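Local coordinates for pyridoxamine 5-phosphate-dependent dehydrase (Escherichia coli, PDB 3B8X), which removes the C3'-hydroxyl group from GDP-4-keto-6-deoxy-D-mannose by a combined transamination and deoxygenation, a step in making L-colitose for the O-antigen, at residues A279-D284 with E381-R386; P290-Q295 with F308-D313. The protein carries 1 engineered substitution. One frame throughout, in Å; residues are numbered along the deposited sequence.

How the contacts relate
Both contacts belong to the C-terminal part of this PLP-fold enzyme, with centres 15 Å apart. Contact 1 packs the end of helix 255-286 against the last helix, 379-388. Contact 2 pairs strand 292-293, which follows helix 255-286 in the chain, with strand 305-310. The two share one apolar core. Phe282 CE1 lies 3.4 Å from Phe308 CZ, and Phe282 CZ lies 3.7 Å from Val294 CG1. Contact 2 is away from the annotated sites, its Phe308 side chain about 13 Å from a bound sodium ion. The Asp383 side chain of contact 1 is about 9 Å from a bound sodium and about 4 Å from that of Asp380, a magnesium ligand in another structure of this protein.

Contact 1: A279-D284 with E381-R386; sequences AEYFLD and EIDYLR
Residues 279-284 and 381-386 are helical turns running nearly parallel. Their axes cross at -22° and approach to 10.1 Å, with Phe282 opposite Ile382. This is helix-helix packing in the C-terminal part of the PLP-dependent aminotransferase fold, between the long helix 255-286 and the last helix, 379-388. Ile382 fills the middle of the interface. Its CG2 lies 3.6 Å from Tyr281 CD2, and its CD1 reaches Phe282 CB at 4.1 Å. The Tyr281 ring and the Ile382 side chain pass alongside each other, running opposite ways. Leu385 CD2 comes to the edge of the Phe282 ring, 4.1 Å from CE1. Phe282 also stacks on Phe306, so the helix pair is joined to strand 305-310. In Tyr281, CG is anti to the backbone N (chi1 -170°), which carries the ring across to Asp383. Phe379 meets the Tyr281 ring edge-to-face. Asp383 neighbours Asp380, which binds magnesium in another structure of this protein, and Asp383 OD1 makes a long, weak ion pair with Lys285 NZ. The carboxylate of Asp383 is turned 70° from the Tyr281 ring. Tyr281 OH donates a very short 2.5 Å hydrogen bond to the syn lone pair of Asp383 OD1.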
# COMPACT_ATOMS: atom_id res chain seq x y z
N ALA B 279 -26.46 17.33 -11.51
CA ALA B 279 -26.43 18.22 -10.35
C ALA B 279 -27.39 19.38 -10.57
O ALA B 279 -28.01 19.86 -9.64
CB ALA B 279 -25.00 18.72 -10.09
N GLU B 280 -27.51 19.81 -11.81
CA GLU B 280 -28.39 20.92 -12.10
C GLU B 280 -29.83 20.58 -11.82
O GLU B 280 -30.56 21.34 -11.18
CB GLU B 280 -28.23 21.32 -13.56
CG GLU B 280 -29.32 22.21 -14.10
CD GLU B 280 -29.12 22.39 -15.58
OE1 GLU B 280 -29.48 21.49 -16.37
OE2 GLU B 280 -28.51 23.42 -15.95
N TYR B 281 -30.25 19.41 -12.27
CA TYR B 281 -31.61 18.95 -12.05
C TYR B 281 -31.87 18.72 -10.55
O TYR B 281 -32.88 19.14 -9.96
CB TYR B 281 -31.78 17.65 -12.83
CG TYR B 281 -33.20 17.20 -12.88
CD1 TYR B 281 -34.13 17.96 -13.56
CD2 TYR B 281 -33.64 16.06 -12.19
CE1 TYR B 281 -35.45 17.59 -13.62
CE2 TYR B 281 -34.95 15.70 -12.22
CZ TYR B 281 -35.87 16.47 -12.96
OH TYR B 281 -37.20 16.10 -13.03
N PHE B 282 -30.91 18.07 -9.91
CA PHE B 282 -30.99 17.82 -8.46
C PHE B 282 -31.24 19.13 -7.68
O PHE B 282 -32.17 19.23 -6.86
CB PHE B 282 -29.65 17.20 -8.00
CG PHE B 282 -29.52 17.07 -6.49
CD1 PHE B 282 -30.30 16.15 -5.80
CD2 PHE B 282 -28.66 17.91 -5.79
CE1 PHE B 282 -30.21 16.04 -4.38
CE2 PHE B 282 -28.57 17.84 -4.39
CZ PHE B 282 -29.35 16.92 -3.68
N LEU B 283 -30.41 20.15 -7.96
CA LEU B 283 -30.52 21.42 -7.28
C LEU B 283 -31.88 22.05 -7.58
O LEU B 283 -32.54 22.62 -6.70
CB LEU B 283 -29.39 22.38 -7.68
CG LEU B 283 -28.01 21.96 -7.13
CD1 LEU B 283 -26.85 22.85 -7.62
CD2 LEU B 283 -27.98 21.75 -5.58
N ASP B 284 -32.31 21.95 -8.83
CA ASP B 284 -33.58 22.55 -9.19
C ASP B 284 -34.68 21.80 -8.45
O ASP B 284 -35.65 22.37 -7.96
CB ASP B 284 -33.79 22.47 -10.70
CG ASP B 284 -35.24 22.61 -11.08
OD1 ASP B 284 -35.87 23.61 -10.66
OD2 ASP B 284 -35.75 21.72 -11.80
N GLU B 381 -34.26 8.86 -11.35
CA GLU B 381 -33.78 8.56 -10.02
C GLU B 381 -33.89 9.77 -9.10
O GLU B 381 -34.15 9.64 -7.92
CB GLU B 381 -32.34 8.04 -10.11
CG GLU B 381 -32.23 6.66 -10.75
CD GLU B 381 -32.06 6.73 -12.26
OE1 GLU B 381 -32.39 7.77 -12.84
OE2 GLU B 381 -31.59 5.76 -12.90
N ILE B 382 -33.66 10.95 -9.65
CA ILE B 382 -33.77 12.17 -8.82
C ILE B 382 -35.22 12.53 -8.52
O ILE B 382 -35.55 13.06 -7.44
CB ILE B 382 -33.05 13.35 -9.50
CG1 ILE B 382 -31.54 13.23 -9.27
CG2 ILE B 382 -33.47 14.69 -8.89
CD1 ILE B 382 -30.72 14.02 -10.30
N ASP B 383 -36.09 12.33 -9.50
CA ASP B 383 -37.51 12.60 -9.29
C ASP B 383 -37.94 11.69 -8.15
O ASP B 383 -38.76 12.01 -7.28
CB ASP B 383 -38.32 12.11 -10.50
CG ASP B 383 -38.19 13.00 -11.74
OD1 ASP B 383 -37.92 14.21 -11.60
OD2 ASP B 383 -38.40 12.48 -12.87
N TYR B 384 -37.46 10.47 -8.26
CA TYR B 384 -37.84 9.45 -7.31
C TYR B 384 -37.37 9.87 -5.93
O TYR B 384 -38.13 9.87 -4.95
CB TYR B 384 -37.20 8.11 -7.76
CG TYR B 384 -37.56 6.90 -6.94
CD1 TYR B 384 -38.88 6.62 -6.57
CD2 TYR B 384 -36.55 6.01 -6.52
CE1 TYR B 384 -39.19 5.47 -5.79
CE2 TYR B 384 -36.85 4.88 -5.75
CZ TYR B 384 -38.17 4.62 -5.38
OH TYR B 384 -38.47 3.50 -4.61
N LEU B 385 -36.10 10.25 -5.87
CA LEU B 385 -35.49 10.67 -4.61
C LEU B 385 -36.28 11.81 -3.98
O LEU B 385 -36.60 11.76 -2.78
CB LEU B 385 -34.05 11.06 -4.88
CG LEU B 385 -33.26 11.78 -3.80
CD1 LEU B 385 -32.74 10.76 -2.81
CD2 LEU B 385 -32.09 12.38 -4.54
N ARG B 386 -36.69 12.78 -4.82
CA ARG B 386 -37.53 13.91 -4.38
C ARG B 386 -38.91 13.51 -3.83
O ARG B 386 -39.41 14.11 -2.86
CB ARG B 386 -37.58 15.00 -5.45
CG ARG B 386 -38.23 16.32 -5.04
CD ARG B 386 -37.47 17.08 -3.98
NE ARG B 386 -38.23 18.23 -3.46
CZ ARG B 386 -39.18 18.17 -2.52
NH1 ARG B 386 -39.60 17.02 -2.02
NH2 ARG B 386 -39.76 19.27 -2.10

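Contact 2: P290-Q295 with F308-D313; sequences PYLDVQ and FIIKKD
Residues 290-295 and 308-313 hold the paired part of an antiparallel beta hairpin, strands 292-293 and 305-310. In the hydrogen-bonded pair Asp293-Ile309, Asp293 N donates to Ile309 O at 2.6 Å, almost straight at 176° and in the carbonyl plane. Ile309 N returns a more bent bond to a lone pair of Asp293 O, at 3.0 Å. Beyond the non-hydrogen-bonded pair Leu292-Ile310, Lys311 N donates to Tyr291 O at 3.0 Å, from above the carbonyl plane. Tyr291 O also receives a CA-H contact from Ile310. A water donates to Asp293 OD2 at 2.4 Å and, weakly, to Ile310 O, which Tyr363 OH also bonds. The Lys311 and Asp293 side chains cross at about a right angle, Lys311 CG against OD2. The modelled Lys311 NZ, less certain in position, lies 4.2 Å from Asp293 OD1, too far for a salt bridge. Tyr291 OH is satisfied by Lys390 O. Leu292 CD1 sits over one face of the Phe308 ring, a CH-pi contact 4.1 Å from the centroid. Leu292 and Ile310 pack on Leu321 of helix 318-328. Ile309, on the other face, meets helix 359-367. Val294 touches helix 255-286, and the Phe308 backbone bonds to Leu369 of strand 368-372.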
# COMPACT_ATOMS: atom_id res chain seq x y z
N PRO B 290 -38.20 21.65 2.14
CA PRO B 290 -38.70 22.09 3.44
C PRO B 290 -37.88 21.61 4.61
O PRO B 290 -37.97 22.18 5.68
CB PRO B 290 -40.10 21.45 3.53
CG PRO B 290 -39.97 20.22 2.69
CD PRO B 290 -39.14 20.70 1.51
N TYR B 291 -37.12 20.53 4.46
CA TYR B 291 -36.36 20.09 5.62
C TYR B 291 -34.93 19.63 5.36
O TYR B 291 -34.27 19.09 6.26
CB TYR B 291 -37.12 19.05 6.46
CG TYR B 291 -37.52 17.80 5.71
CD1 TYR B 291 -36.60 16.76 5.51
CD2 TYR B 291 -38.82 17.63 5.25
CE1 TYR B 291 -36.99 15.56 4.88
CE2 TYR B 291 -39.20 16.46 4.56
CZ TYR B 291 -38.30 15.43 4.42
OH TYR B 291 -38.69 14.30 3.75
N LEU B 292 -34.47 19.81 4.12
CA LEU B 292 -33.12 19.39 3.81
C LEU B 292 -32.32 20.45 3.09
O LEU B 292 -32.83 21.03 2.12
CB LEU B 292 -33.14 18.14 2.94
CG LEU B 292 -33.88 16.89 3.42
CD1 LEU B 292 -33.95 15.89 2.23
CD2 LEU B 292 -33.10 16.29 4.49
N ASP B 293 -31.08 20.67 3.55
CA ASP B 293 -30.17 21.60 2.86
C ASP B 293 -29.26 20.82 1.94
O ASP B 293 -28.90 19.67 2.22
CB ASP B 293 -29.30 22.37 3.86
CG ASP B 293 -30.05 23.52 4.49
OD1 ASP B 293 -30.63 24.30 3.71
OD2 ASP B 293 -30.12 23.59 5.75
N VAL B 294 -28.88 21.42 0.82
CA VAL B 294 -27.95 20.75 -0.09
C VAL B 294 -26.56 21.42 -0.07
O VAL B 294 -26.32 22.39 0.67
CB VAL B 294 -28.52 20.73 -1.52
CG1 VAL B 294 -29.88 19.95 -1.55
CG2 VAL B 294 -28.72 22.15 -2.04
N GLN B 295 -25.62 20.91 -0.84
CA GLN B 295 -24.28 21.49 -0.82
C GLN B 295 -24.23 22.79 -1.66
O GLN B 295 -24.78 22.86 -2.76
CB GLN B 295 -23.22 20.47 -1.32
CG GLN B 295 -21.72 20.89 -1.27
CD GLN B 295 -20.79 19.71 -1.58
OE1 GLN B 295 -21.18 18.80 -2.32
NE2 GLN B 295 -19.59 19.71 -1.01
N PHE B 308 -27.16 15.82 1.76
CA PHE B 308 -28.32 16.43 2.42
C PHE B 308 -27.97 16.64 3.87
O PHE B 308 -27.19 15.88 4.45
CB PHE B 308 -29.49 15.48 2.45
CG PHE B 308 -30.11 15.26 1.13
CD1 PHE B 308 -30.15 13.99 0.60
CD2 PHE B 308 -30.63 16.32 0.40
CE1 PHE B 308 -30.73 13.75 -0.61
CE2 PHE B 308 -31.19 16.09 -0.85
CZ PHE B 308 -31.23 14.79 -1.35
N ILE B 309 -28.52 17.71 4.44
CA ILE B 309 -28.36 18.02 5.85
C ILE B 309 -29.73 18.50 6.33
O ILE B 309 -30.36 19.39 5.74
CB ILE B 309 -27.22 19.05 6.14
CG1 ILE B 309 -25.88 18.33 6.11
CG2 ILE B 309 -27.31 19.53 7.61
CD1 ILE B 309 -24.74 19.21 5.77
N ILE B 310 -30.22 17.83 7.36
CA ILE B 310 -31.51 18.11 7.93
C ILE B 310 -31.45 19.46 8.59
O ILE B 310 -30.53 19.76 9.37
CB ILE B 310 -31.87 17.03 8.97
CG1 ILE B 310 -31.94 15.65 8.31
CG2 ILE B 310 -33.18 17.34 9.71
CD1 ILE B 310 -32.32 14.50 9.28
N LYS B 311 -32.42 20.29 8.24
CA LYS B 311 -32.55 21.63 8.78
C LYS B 311 -32.90 21.58 10.27
O LYS B 311 -33.80 20.83 10.72
CB LYS B 311 -33.67 22.36 8.03
CG LYS B 311 -33.29 22.78 6.61
CD LYS B 311 -34.49 23.33 5.85
CE LYS B 311 -34.06 24.30 4.75
NZ LYS B 311 -34.79 24.03 3.50
N LYS B 312 -32.20 22.43 11.02
CA LYS B 312 -32.42 22.61 12.44
C LYS B 312 -33.90 22.87 12.70
O LYS B 312 -34.56 23.61 11.95
CB LYS B 312 -31.62 23.82 12.92
CG LYS B 312 -31.90 24.23 14.36
CD LYS B 312 -30.68 24.01 15.25
CE LYS B 312 -31.08 23.83 16.72
NZ LYS B 312 -30.85 22.44 17.22
N ASP B 313 -34.40 22.26 13.76
CA ASP B 313 -35.80 22.43 14.16
C ASP B 313 -36.80 21.80 13.20
O ASP B 313 -37.97 22.20 13.18
CB ASP B 313 -36.13 23.91 14.32
CG ASP B 313 -35.40 24.56 15.49
OD1 ASP B 313 -35.17 23.87 16.51
OD2 ASP B 313 -35.07 25.76 15.38
O HOH W 1 -29.09 22.28 7.52